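Putative acyl-[acyl-carrier-protein] desaturase DesA2 (Mycobacterium tuberculosis, PDB 1ZA0) probably acts as an iron-dependent acyl-ACP desaturase, placing double bonds in fatty acyl chains during mycobacterial fatty acid biosynthesis. Local coordinates at residues Leu14-His25 / Arg191-His202; Tyr154-Gly162 / Leu253-Trp261. All coordinates share one frame; numbering follows the deposited sequence.

Contact 1. Residues Leu14-His25 / Arg191-His202; sequences LEPVVEANMTRH and RHEEFFANLVTH. With MN (manganese (II) ion), chain B.
The F195 ring takes N21 CB over the centre of one face, a CH-pi contact with CB 3.5 Å from the ring centroid. V18, M22 and H25 complete the hole into which this knob fits, and M22 SD adds an oblique Met-aromatic contact. The R24 guanidinium lies between N21 O on one face and the E194 carboxylate on the other. The two charged planes are stacked, 13° apart, with R24 NH1 3.5 Å from E194 OE1. This salt bridge works through charge, since no N-H points at the oxygen. The R24 chain bends at chi3 (43°), bringing NH2 back to bond N21 OD1 (3.0 Å) at its edge. NH2 also bonds to a water that meets H25 ND1 and R191 O. R191 NH2 sits over the centre of the H25 ring while donating to H25 O at 2.9 Å. The V17 CG2 methyl covers one face of the H202 ring, and L14 CD2 meets its edge.

N198 ND2 gives a nearly straight bond (171°) to N21 OD1 at 2.8 Å, in the carbonyl plane and on a lone pair. N21 ND2 donates back to V17 O, which fixes the amide's rotation and leaves OD1 turned to N198 and R24. H192 ND1 binds manganese at 2.3 Å. E106 of helix 95-121 bonds to both H192 NE2 and H25 NE2, so H25 lies behind the metal ligand and E106 probably helps to orient the H192 ring.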
loop_
_atom_site.group_PDB
_atom_site.type_symbol
_atom_site.label_atom_id
_atom_site.label_comp_id
_atom_site.label_asym_id
_atom_site.label_seq_id
_atom_site.Cartn_x
_atom_site.Cartn_y
_atom_site.Cartn_z
ATOM N N LEU A 14 -14.194 13.086 15.629
ATOM C CA LEU A 14 -12.913 12.657 15.098
ATOM C C LEU A 14 -11.900 13.732 15.015
ATOM O O LEU A 14 -10.692 13.442 14.956
ATOM C CB LEU A 14 -13.088 12.005 13.712
ATOM C CG LEU A 14 -13.704 10.619 13.839
ATOM C CD1 LEU A 14 -14.110 10.047 12.487
ATOM C CD2 LEU A 14 -12.672 9.676 14.496
ATOM N N GLU A 15 -12.328 14.995 15.068
ATOM C CA GLU A 15 -11.376 16.058 14.827
ATOM C C GLU A 15 -10.238 16.120 15.815
ATOM O O GLU A 15 -9.115 16.346 15.403
ATOM C CB GLU A 15 -12.075 17.448 14.666
ATOM C CG GLU A 15 -11.196 18.491 13.978
ATOM C CD GLU A 15 -11.081 18.441 12.413
ATOM O OE1 GLU A 15 -11.559 17.483 11.710
ATOM O OE2 GLU A 15 -10.462 19.401 11.880
ATOM N N PRO A 16 -10.488 15.899 17.103
ATOM C CA PRO A 16 -9.401 15.903 18.072
ATOM C C PRO A 16 -8.416 14.719 17.812
ATOM O O PRO A 16 -7.222 14.866 18.074
ATOM C CB PRO A 16 -10.127 15.692 19.423
ATOM C CG PRO A 16 -11.552 15.980 19.139
ATOM C CD PRO A 16 -11.768 15.537 17.736
ATOM N N VAL A 17 -8.946 13.616 17.302
ATOM C CA VAL A 17 -8.128 12.431 17.001
ATOM C C VAL A 17 -7.274 12.645 15.711
ATOM O O VAL A 17 -6.072 12.333 15.670
ATOM C CB VAL A 17 -8.984 11.176 16.883
ATOM C CG1 VAL A 17 -8.071 9.891 16.623
ATOM C CG2 VAL A 17 -9.781 10.945 18.157
ATOM N N VAL A 18 -7.880 13.275 14.710
ATOM C CA VAL A 18 -7.180 13.638 13.480
ATOM C C VAL A 18 -6.077 14.571 13.824
ATOM O O VAL A 18 -4.925 14.402 13.375
ATOM C CB VAL A 18 -8.205 14.194 12.443
ATOM C CG1 VAL A 18 -7.562 14.688 11.184
ATOM C CG2 VAL A 18 -9.176 13.125 12.083
ATOM N N GLU A 19 -6.368 15.554 14.716
ATOM C CA GLU A 19 -5.351 16.537 15.074
ATOM C C GLU A 19 -4.190 15.914 15.770
ATOM O O GLU A 19 -3.026 16.256 15.524
ATOM C CB GLU A 19 -5.998 17.650 15.986
ATOM C CG GLU A 19 -4.997 18.653 16.559
ATOM C CD GLU A 19 -5.630 19.832 17.348
ATOM O OE1 GLU A 19 -6.839 19.815 17.671
ATOM O OE2 GLU A 19 -4.883 20.744 17.690
ATOM N N ALA A 20 -4.486 15.075 16.780
ATOM C CA ALA A 20 -3.416 14.414 17.553
ATOM C C ALA A 20 -2.513 13.531 16.619
ATOM O O ALA A 20 -1.317 13.491 16.709
ATOM C CB ALA A 20 -4.060 13.528 18.660
ATOM N N ASN A 21 -3.141 12.862 15.719
ATOM C CA ASN A 21 -2.415 11.983 14.804
ATOM C C ASN A 21 -1.622 12.788 13.747
ATOM O O ASN A 21 -0.531 12.422 13.418
ATOM C CB ASN A 21 -3.381 11.059 14.144
ATOM C CG ASN A 21 -3.709 9.849 15.042
ATOM O OD1 ASN A 21 -3.061 8.807 14.925
ATOM N ND2 ASN A 21 -4.686 10.007 15.966
ATOM N N MET A 22 -2.180 13.878 13.255
ATOM C CA MET A 22 -1.436 14.756 12.318
ATOM C C MET A 22 -0.247 15.292 13.011
ATOM O O MET A 22 0.857 15.298 12.517
ATOM C CB MET A 22 -2.290 15.946 11.921
ATOM C CG MET A 22 -2.772 16.017 10.557
ATOM S SD MET A 22 -1.698 15.414 9.173
ATOM C CE MET A 22 -0.714 16.809 8.625
ATOM N N THR A 23 -0.460 15.736 14.255
ATOM C CA THR A 23 0.617 16.238 15.061
ATOM C C THR A 23 1.701 15.204 15.300
ATOM O O THR A 23 2.884 15.461 15.176
ATOM C CB THR A 23 -0.003 16.811 16.451
ATOM O OG1 THR A 23 -0.921 17.861 16.137
ATOM C CG2 THR A 23 1.018 17.505 17.213
ATOM N N ARG A 24 1.312 14.005 15.689
ATOM C CA ARG A 24 2.270 12.921 15.762
ATOM C C ARG A 24 3.002 12.663 14.425
ATOM O O ARG A 24 4.228 12.509 14.380
ATOM C CB ARG A 24 1.550 11.646 16.179
ATOM C CG ARG A 24 2.464 10.484 16.412
ATOM C CD ARG A 24 1.760 9.176 16.649
ATOM N NE ARG A 24 0.651 8.982 15.740
ATOM C CZ ARG A 24 0.747 8.708 14.441
ATOM N NH1 ARG A 24 1.942 8.559 13.911
ATOM N NH2 ARG A 24 -0.348 8.534 13.690
ATOM N N HIS A 25 2.237 12.588 13.361
ATOM C CA HIS A 25 2.807 12.179 12.042
ATOM C C HIS A 25 3.873 13.210 11.622
ATOM O O HIS A 25 5.038 12.885 11.447
ATOM C CB HIS A 25 1.659 12.010 11.063
ATOM C CG HIS A 25 2.054 11.453 9.722
ATOM N ND1 HIS A 25 1.724 10.166 9.317
ATOM C CD2 HIS A 25 2.729 12.017 8.691
ATOM C CE1 HIS A 25 2.156 9.978 8.079
ATOM N NE2 HIS A 25 2.780 11.075 7.677
ATOM N N ARG A 191 2.834 3.807 9.014
ATOM C CA ARG A 191 2.337 5.094 9.455
ATOM C C ARG A 191 0.931 5.404 8.970
ATOM O O ARG A 191 0.101 5.928 9.742
ATOM C CB ARG A 191 3.331 6.185 9.095
ATOM C CG ARG A 191 4.566 6.116 9.908
ATOM C CD ARG A 191 5.727 6.934 9.336
ATOM N NE ARG A 191 5.460 8.354 9.104
ATOM C CZ ARG A 191 5.548 9.306 10.046
ATOM N NH1 ARG A 191 5.762 8.989 11.310
ATOM N NH2 ARG A 191 5.353 10.584 9.747
ATOM N N HIS A 192 0.610 4.988 7.725
ATOM C CA HIS A 192 -0.693 5.187 7.170
ATOM C C HIS A 192 -1.714 4.329 7.949
ATOM O O HIS A 192 -2.851 4.779 8.328
ATOM C CB HIS A 192 -0.680 4.850 5.656
ATOM C CG HIS A 192 0.122 5.821 4.806
ATOM N ND1 HIS A 192 0.239 5.695 3.429
ATOM C CD2 HIS A 192 0.907 6.879 5.159
ATOM C CE1 HIS A 192 0.983 6.703 2.974
ATOM N NE2 HIS A 192 1.440 7.403 3.997
ATOM N N GLU A 193 -1.354 3.074 8.117
ATOM C CA GLU A 193 -2.208 2.175 8.812
ATOM C C GLU A 193 -2.502 2.688 10.268
ATOM O O GLU A 193 -3.633 2.544 10.738
ATOM C CB GLU A 193 -1.656 0.738 8.810
ATOM C CG GLU A 193 -2.641 -0.233 9.485
ATOM C CD GLU A 193 -2.017 -1.472 10.118
ATOM O OE1 GLU A 193 -0.790 -1.696 9.956
ATOM O OE2 GLU A 193 -2.794 -2.269 10.750
ATOM N N GLU A 194 -1.479 3.199 10.934
ATOM C CA GLU A 194 -1.526 3.592 12.349
ATOM C C GLU A 194 -2.577 4.737 12.415
ATOM O O GLU A 194 -3.446 4.767 13.259
ATOM C CB GLU A 194 -0.164 4.109 12.813
ATOM C CG GLU A 194 -0.060 4.731 14.210
ATOM C CD GLU A 194 1.343 5.145 14.551
ATOM O OE1 GLU A 194 2.204 5.082 13.633
ATOM O OE2 GLU A 194 1.661 5.505 15.727
ATOM N N PHE A 195 -2.458 5.668 11.499
ATOM C CA PHE A 195 -3.353 6.829 11.416
ATOM C C PHE A 195 -4.781 6.409 11.201
ATOM O O PHE A 195 -5.649 6.729 12.043
ATOM C CB PHE A 195 -2.884 7.802 10.323
ATOM C CG PHE A 195 -3.337 9.244 10.517
ATOM C CD1 PHE A 195 -2.412 10.265 10.560
ATOM C CD2 PHE A 195 -4.668 9.571 10.584
ATOM C CE1 PHE A 195 -2.819 11.606 10.680
ATOM C CE2 PHE A 195 -5.080 10.904 10.736
ATOM C CZ PHE A 195 -4.152 11.915 10.801
ATOM N N PHE A 196 -5.066 5.639 10.137
ATOM C CA PHE A 196 -6.436 5.195 9.919
ATOM C C PHE A 196 -6.932 4.311 11.042
ATOM O O PHE A 196 -8.109 4.370 11.450
ATOM C CB PHE A 196 -6.656 4.508 8.565
ATOM C CG PHE A 196 -6.552 5.468 7.399
ATOM C CD1 PHE A 196 -7.517 6.461 7.210
ATOM C CD2 PHE A 196 -5.486 5.394 6.522
ATOM C CE1 PHE A 196 -7.425 7.350 6.144
ATOM C CE2 PHE A 196 -5.386 6.284 5.446
ATOM C CZ PHE A 196 -6.347 7.273 5.283
ATOM N N ALA A 197 -6.067 3.434 11.515
ATOM C CA ALA A 197 -6.514 2.514 12.556
ATOM C C ALA A 197 -6.851 3.280 13.856
ATOM O O ALA A 197 -7.692 2.851 14.621
ATOM C CB ALA A 197 -5.455 1.469 12.827
ATOM N N ASN A 198 -6.130 4.357 14.145
ATOM C CA ASN A 198 -6.425 5.112 15.358
ATOM C C ASN A 198 -7.840 5.778 15.222
ATOM O O ASN A 198 -8.578 5.883 16.207
ATOM C CB ASN A 198 -5.310 6.158 15.638
ATOM C CG ASN A 198 -4.036 5.527 16.163
ATOM O OD1 ASN A 198 -4.081 4.347 16.604
ATOM N ND2 ASN A 198 -2.877 6.308 16.167
ATOM N N LEU A 199 -8.214 6.176 14.002
ATOM C CA LEU A 199 -9.507 6.816 13.761
ATOM C C LEU A 199 -10.570 5.781 13.976
ATOM O O LEU A 199 -11.620 6.071 14.560
ATOM C CB LEU A 199 -9.610 7.427 12.376
ATOM C CG LEU A 199 -8.663 8.533 12.007
ATOM C CD1 LEU A 199 -8.901 9.135 10.601
ATOM C CD2 LEU A 199 -8.780 9.582 12.999
ATOM N N VAL A 200 -10.300 4.558 13.553
ATOM C CA VAL A 200 -11.207 3.458 13.720
ATOM C C VAL A 200 -11.402 3.097 15.208
ATOM O O VAL A 200 -12.527 2.742 15.650
ATOM C CB VAL A 200 -10.787 2.222 12.949
ATOM C CG1 VAL A 200 -11.615 1.012 13.317
ATOM C CG2 VAL A 200 -10.875 2.447 11.423
ATOM N N THR A 201 -10.328 3.176 15.967
ATOM C CA THR A 201 -10.435 3.002 17.422
ATOM C C THR A 201 -11.426 4.036 17.998
ATOM O O THR A 201 -12.240 3.639 18.794
ATOM C CB THR A 201 -9.032 3.113 18.066
ATOM O OG1 THR A 201 -8.260 1.975 17.639
ATOM C CG2 THR A 201 -9.107 3.009 19.609
ATOM N N HIS A 202 -11.319 5.326 17.647
ATOM C CA HIS A 202 -12.272 6.318 18.128
ATOM C C HIS A 202 -13.698 6.029 17.645
ATOM O O HIS A 202 -14.632 6.218 18.412
ATOM C CB HIS A 202 -11.815 7.743 17.852
ATOM C CG HIS A 202 -12.638 8.795 18.560
ATOM N ND1 HIS A 202 -12.653 8.945 19.934
ATOM C CD2 HIS A 202 -13.506 9.730 18.080
ATOM C CE1 HIS A 202 -13.481 9.926 20.271
ATOM N NE2 HIS A 202 -14.022 10.414 19.168
HETATM MN MN MN B . -0.350 3.882 2.066
HETATM O O HOH W 1 0.830 8.250 11.078
HETATM O O HOH W 2 -1.268 2.526 0.644
#

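Contact 2. Residues Tyr154-Gly162 / Leu253-Trp261. With MN (manganese (II) ion), chain B.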
loop_
_atom_site.group_PDB
_atom_site.type_symbol
_atom_site.label_atom_id
_atom_site.label_comp_id
_atom_site.label_asym_id
_atom_site.label_seq_id
_atom_site.Cartn_x
_atom_site.Cartn_y
_atom_site.Cartn_z
ATOM N N TYR A 154 -12.120 0.236 5.911
ATOM C CA TYR A 154 -11.519 -0.215 4.669
ATOM C C TYR A 154 -10.059 0.267 4.561
ATOM O O TYR A 154 -9.197 -0.530 4.280
ATOM C CB TYR A 154 -12.328 0.259 3.457
ATOM C CG TYR A 154 -11.647 -0.061 2.151
ATOM C CD1 TYR A 154 -11.714 -1.365 1.588
ATOM C CD2 TYR A 154 -10.869 0.876 1.529
ATOM C CE1 TYR A 154 -11.031 -1.655 0.363
ATOM C CE2 TYR A 154 -10.209 0.587 0.332
ATOM C CZ TYR A 154 -10.289 -0.662 -0.223
ATOM O OH TYR A 154 -9.604 -0.882 -1.404
ATOM N N MET A 155 -9.814 1.556 4.761
ATOM C CA MET A 155 -8.504 2.107 4.667
ATOM C C MET A 155 -7.527 1.522 5.699
ATOM O O MET A 155 -6.356 1.300 5.367
ATOM C CB MET A 155 -8.534 3.608 4.803
ATOM C CG MET A 155 -9.170 4.334 3.639
ATOM S SD MET A 155 -8.455 3.928 2.032
ATOM C CE MET A 155 -6.756 4.596 2.337
ATOM N N ALA A 156 -8.007 1.191 6.900
ATOM C CA ALA A 156 -7.118 0.606 7.873
ATOM C C ALA A 156 -6.621 -0.759 7.427
ATOM O O ALA A 156 -5.410 -1.080 7.560
ATOM C CB ALA A 156 -7.829 0.525 9.285
ATOM N N PHE A 157 -7.526 -1.573 6.910
ATOM C CA PHE A 157 -7.145 -2.879 6.452
ATOM C C PHE A 157 -6.243 -2.797 5.203
ATOM O O PHE A 157 -5.350 -3.593 5.026
ATOM C CB PHE A 157 -8.373 -3.683 6.092
ATOM C CG PHE A 157 -9.000 -4.369 7.232
ATOM C CD1 PHE A 157 -8.397 -5.467 7.801
ATOM C CD2 PHE A 157 -10.266 -3.951 7.716
ATOM C CE1 PHE A 157 -8.981 -6.137 8.857
ATOM C CE2 PHE A 157 -10.881 -4.643 8.804
ATOM C CZ PHE A 157 -10.224 -5.715 9.374
ATOM N N TYR A 158 -6.607 -1.899 4.298
ATOM C CA TYR A 158 -5.956 -1.767 3.019
ATOM C C TYR A 158 -4.506 -1.257 3.216
ATOM O O TYR A 158 -3.581 -1.808 2.627
ATOM C CB TYR A 158 -6.769 -0.822 2.099
ATOM C CG TYR A 158 -6.125 -0.591 0.731
ATOM C CD1 TYR A 158 -6.292 -1.528 -0.278
ATOM C CD2 TYR A 158 -5.342 0.523 0.473
ATOM C CE1 TYR A 158 -5.716 -1.358 -1.541
ATOM C CE2 TYR A 158 -4.753 0.705 -0.803
ATOM C CZ TYR A 158 -4.935 -0.258 -1.791
ATOM O OH TYR A 158 -4.390 -0.134 -3.067
ATOM N N GLU A 159 -4.309 -0.284 4.096
ATOM C CA GLU A 159 -2.984 0.115 4.491
ATOM C C GLU A 159 -2.208 -0.974 5.200
ATOM O O GLU A 159 -1.012 -1.091 5.001
ATOM C CB GLU A 159 -2.985 1.404 5.310
ATOM C CG GLU A 159 -3.500 2.583 4.520
ATOM C CD GLU A 159 -2.415 3.043 3.516
ATOM O OE1 GLU A 159 -1.337 2.350 3.429
ATOM O OE2 GLU A 159 -2.570 4.076 2.882
ATOM N N ARG A 160 -2.872 -1.812 5.982
ATOM C CA ARG A 160 -2.149 -2.900 6.608
ATOM C C ARG A 160 -1.695 -3.920 5.536
ATOM O O ARG A 160 -0.616 -4.410 5.616
ATOM C CB ARG A 160 -3.013 -3.609 7.652
ATOM C CG ARG A 160 -2.222 -4.693 8.449
ATOM C CD ARG A 160 -2.987 -5.223 9.659
ATOM N NE ARG A 160 -2.149 -5.975 10.580
ATOM C CZ ARG A 160 -1.658 -5.570 11.738
ATOM N NH1 ARG A 160 -1.867 -4.355 12.201
ATOM N NH2 ARG A 160 -0.917 -6.423 12.431
ATOM N N CYS A 161 -2.555 -4.213 4.568
ATOM C CA CYS A 161 -2.163 -5.016 3.406
ATOM C C CYS A 161 -0.913 -4.431 2.724
ATOM O O CYS A 161 0.028 -5.174 2.454
ATOM C CB CYS A 161 -3.275 -5.128 2.366
ATOM S SG CYS A 161 -4.735 -5.973 2.967
ATOM N N GLY A 162 -0.931 -3.128 2.443
ATOM C CA GLY A 162 0.223 -2.392 1.926
ATOM C C GLY A 162 1.472 -2.599 2.747
ATOM O O GLY A 162 2.557 -2.803 2.188
ATOM N N LEU A 253 -3.274 -11.276 8.401
ATOM C CA LEU A 253 -3.246 -9.831 8.784
ATOM C C LEU A 253 -4.658 -9.384 9.199
ATOM O O LEU A 253 -4.787 -8.527 10.042
ATOM C CB LEU A 253 -2.673 -8.895 7.706
ATOM C CG LEU A 253 -3.435 -8.659 6.420
ATOM C CD1 LEU A 253 -4.466 -7.535 6.569
ATOM C CD2 LEU A 253 -2.471 -8.348 5.254
ATOM N N ILE A 254 -5.692 -9.957 8.595
ATOM C CA ILE A 254 -7.041 -9.638 8.993
ATOM C C ILE A 254 -7.294 -10.030 10.476
ATOM O O ILE A 254 -7.864 -9.275 11.223
ATOM C CB ILE A 254 -8.081 -10.306 8.133
ATOM C CG1 ILE A 254 -8.125 -9.709 6.739
ATOM C CG2 ILE A 254 -9.515 -10.105 8.763
ATOM C CD1 ILE A 254 -8.791 -10.676 5.689
ATOM N N SER A 255 -6.923 -11.250 10.845
ATOM C CA SER A 255 -6.919 -11.692 12.242
ATOM C C SER A 255 -6.107 -10.787 13.165
ATOM O O SER A 255 -6.592 -10.387 14.200
ATOM C CB SER A 255 -6.358 -13.116 12.318
ATOM O OG SER A 255 -6.400 -13.623 13.629
ATOM N N ASP A 256 -4.885 -10.453 12.792
ATOM C CA ASP A 256 -4.071 -9.539 13.572
ATOM C C ASP A 256 -4.684 -8.136 13.732
ATOM O O ASP A 256 -4.517 -7.525 14.766
ATOM C CB ASP A 256 -2.674 -9.367 12.988
ATOM C CG ASP A 256 -1.891 -10.676 12.819
ATOM O OD1 ASP A 256 -2.177 -11.686 13.507
ATOM O OD2 ASP A 256 -0.936 -10.727 11.991
ATOM N N ARG A 257 -5.333 -7.615 12.714
ATOM C CA ARG A 257 -5.871 -6.276 12.792
ATOM C C ARG A 257 -7.079 -6.271 13.755
ATOM O O ARG A 257 -7.246 -5.361 14.558
ATOM C CB ARG A 257 -6.252 -5.806 11.396
ATOM C CG ARG A 257 -6.844 -4.448 11.294
ATOM C CD ARG A 257 -5.907 -3.403 11.709
ATOM N NE ARG A 257 -6.106 -3.044 13.109
ATOM C CZ ARG A 257 -5.305 -2.265 13.768
ATOM N NH1 ARG A 257 -4.224 -1.744 13.173
ATOM N NH2 ARG A 257 -5.591 -1.948 15.021
ATOM N N ILE A 258 -7.895 -7.286 13.665
ATOM C CA ILE A 258 -9.080 -7.419 14.564
ATOM C C ILE A 258 -8.600 -7.517 16.000
ATOM O O ILE A 258 -9.109 -6.820 16.873
ATOM C CB ILE A 258 -9.889 -8.662 14.145
ATOM C CG1 ILE A 258 -10.618 -8.368 12.856
ATOM C CG2 ILE A 258 -10.906 -9.089 15.264
ATOM C CD1 ILE A 258 -11.154 -9.553 12.164
ATOM N N THR A 259 -7.575 -8.342 16.205
ATOM C CA THR A 259 -6.958 -8.575 17.491
ATOM C C THR A 259 -6.382 -7.290 18.064
ATOM O O THR A 259 -6.609 -6.983 19.244
ATOM C CB THR A 259 -5.864 -9.720 17.359
ATOM O OG1 THR A 259 -6.487 -10.952 16.926
ATOM C CG2 THR A 259 -5.165 -10.048 18.677
ATOM N N ALA A 260 -5.673 -6.519 17.229
ATOM C CA ALA A 260 -5.042 -5.286 17.639
ATOM C C ALA A 260 -6.080 -4.212 18.056
ATOM O O ALA A 260 -5.730 -3.313 18.798
ATOM C CB ALA A 260 -4.143 -4.755 16.523
ATOM N N TRP A 261 -7.318 -4.276 17.532
ATOM C CA TRP A 261 -8.448 -3.454 18.032
ATOM C C TRP A 261 -9.098 -3.991 19.312
ATOM O O TRP A 261 -10.081 -3.435 19.782
ATOM C CB TRP A 261 -9.563 -3.256 16.945
ATOM C CG TRP A 261 -9.199 -2.166 15.913
ATOM C CD1 TRP A 261 -8.685 -0.938 16.156
ATOM C CD2 TRP A 261 -9.372 -2.265 14.512
ATOM N NE1 TRP A 261 -8.493 -0.251 14.983
ATOM C CE2 TRP A 261 -8.931 -1.054 13.948
ATOM C CE3 TRP A 261 -9.861 -3.266 13.670
ATOM C CZ2 TRP A 261 -8.906 -0.847 12.596
ATOM C CZ3 TRP A 261 -9.901 -3.053 12.359
ATOM C CH2 TRP A 261 -9.416 -1.840 11.804
HETATM MN MN MN B . -0.350 3.882 2.066
HETATM O O HOH W 3 -0.422 -8.706 10.313
HETATM O O HOH W 2 -1.268 2.526 0.644
#
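F157 and W261 form a T-shaped pair, the edge of W261 turned toward the face of F157, with the planes 82° apart. W261 CZ3 comes 4.0 Å from F157 CZ. The same indole edge touches A156 CB, through CZ2 at 3.7 Å. R257 CG makes an off-centre CH-pi contact with the F157 ring, and I254 CG2 packs near F157 CE1. At the other end of the contact both methyls of L253 pack against C161, CD1 3.9 Å from C161 SG and CD2 against C161 CA.

The charged contacts centre on R160. With CG anti to the backbone N (chi1 -174°) and the chain extended to NE, it reaches across to the second helix and lays one guanidinium face over the backbone of D256 and R257. R160 NH1 lies 3.6 Å from R257 NH1, with the planes 88° apart. Both arginines form salt bridges to E193, so the carboxylate probably offsets their like charges. A water accepts from R160 NH2 and donates to D256 OD2, bridging two groups too far apart for a direct salt bridge. Q252 NE2 holds D256 OD1.

E159 takes no part in the packing and binds manganese through OE1 (2.3 Å) and OE2.

Helix 247-260 packs obliquely on helix 148-172. Helix 176-206 lies against R257 and W261, while helix 208-221 contributes I215 beside F157 and W261.

In the fold
From the N terminus, helix 9-27 supplies the first half of contact 1. The chain then passes through helices 63-77 and 95-121 before helix 148-172 opens contact 2. Contact 1 closes next, on helix 176-206, after 165 intervening residues. Contact 2 closes last, on helix 247-260, across a span of 90 residues. The segments alternate, so the two closures cross rather than nest. The crossing falls where helices 148-172 and 176-206 follow each other in the chain. E193 and the manganese connect the two contacts there. The contacts thereby tie the N-terminal and the 247-260 helices to the ferritin-like metal-binding bundle.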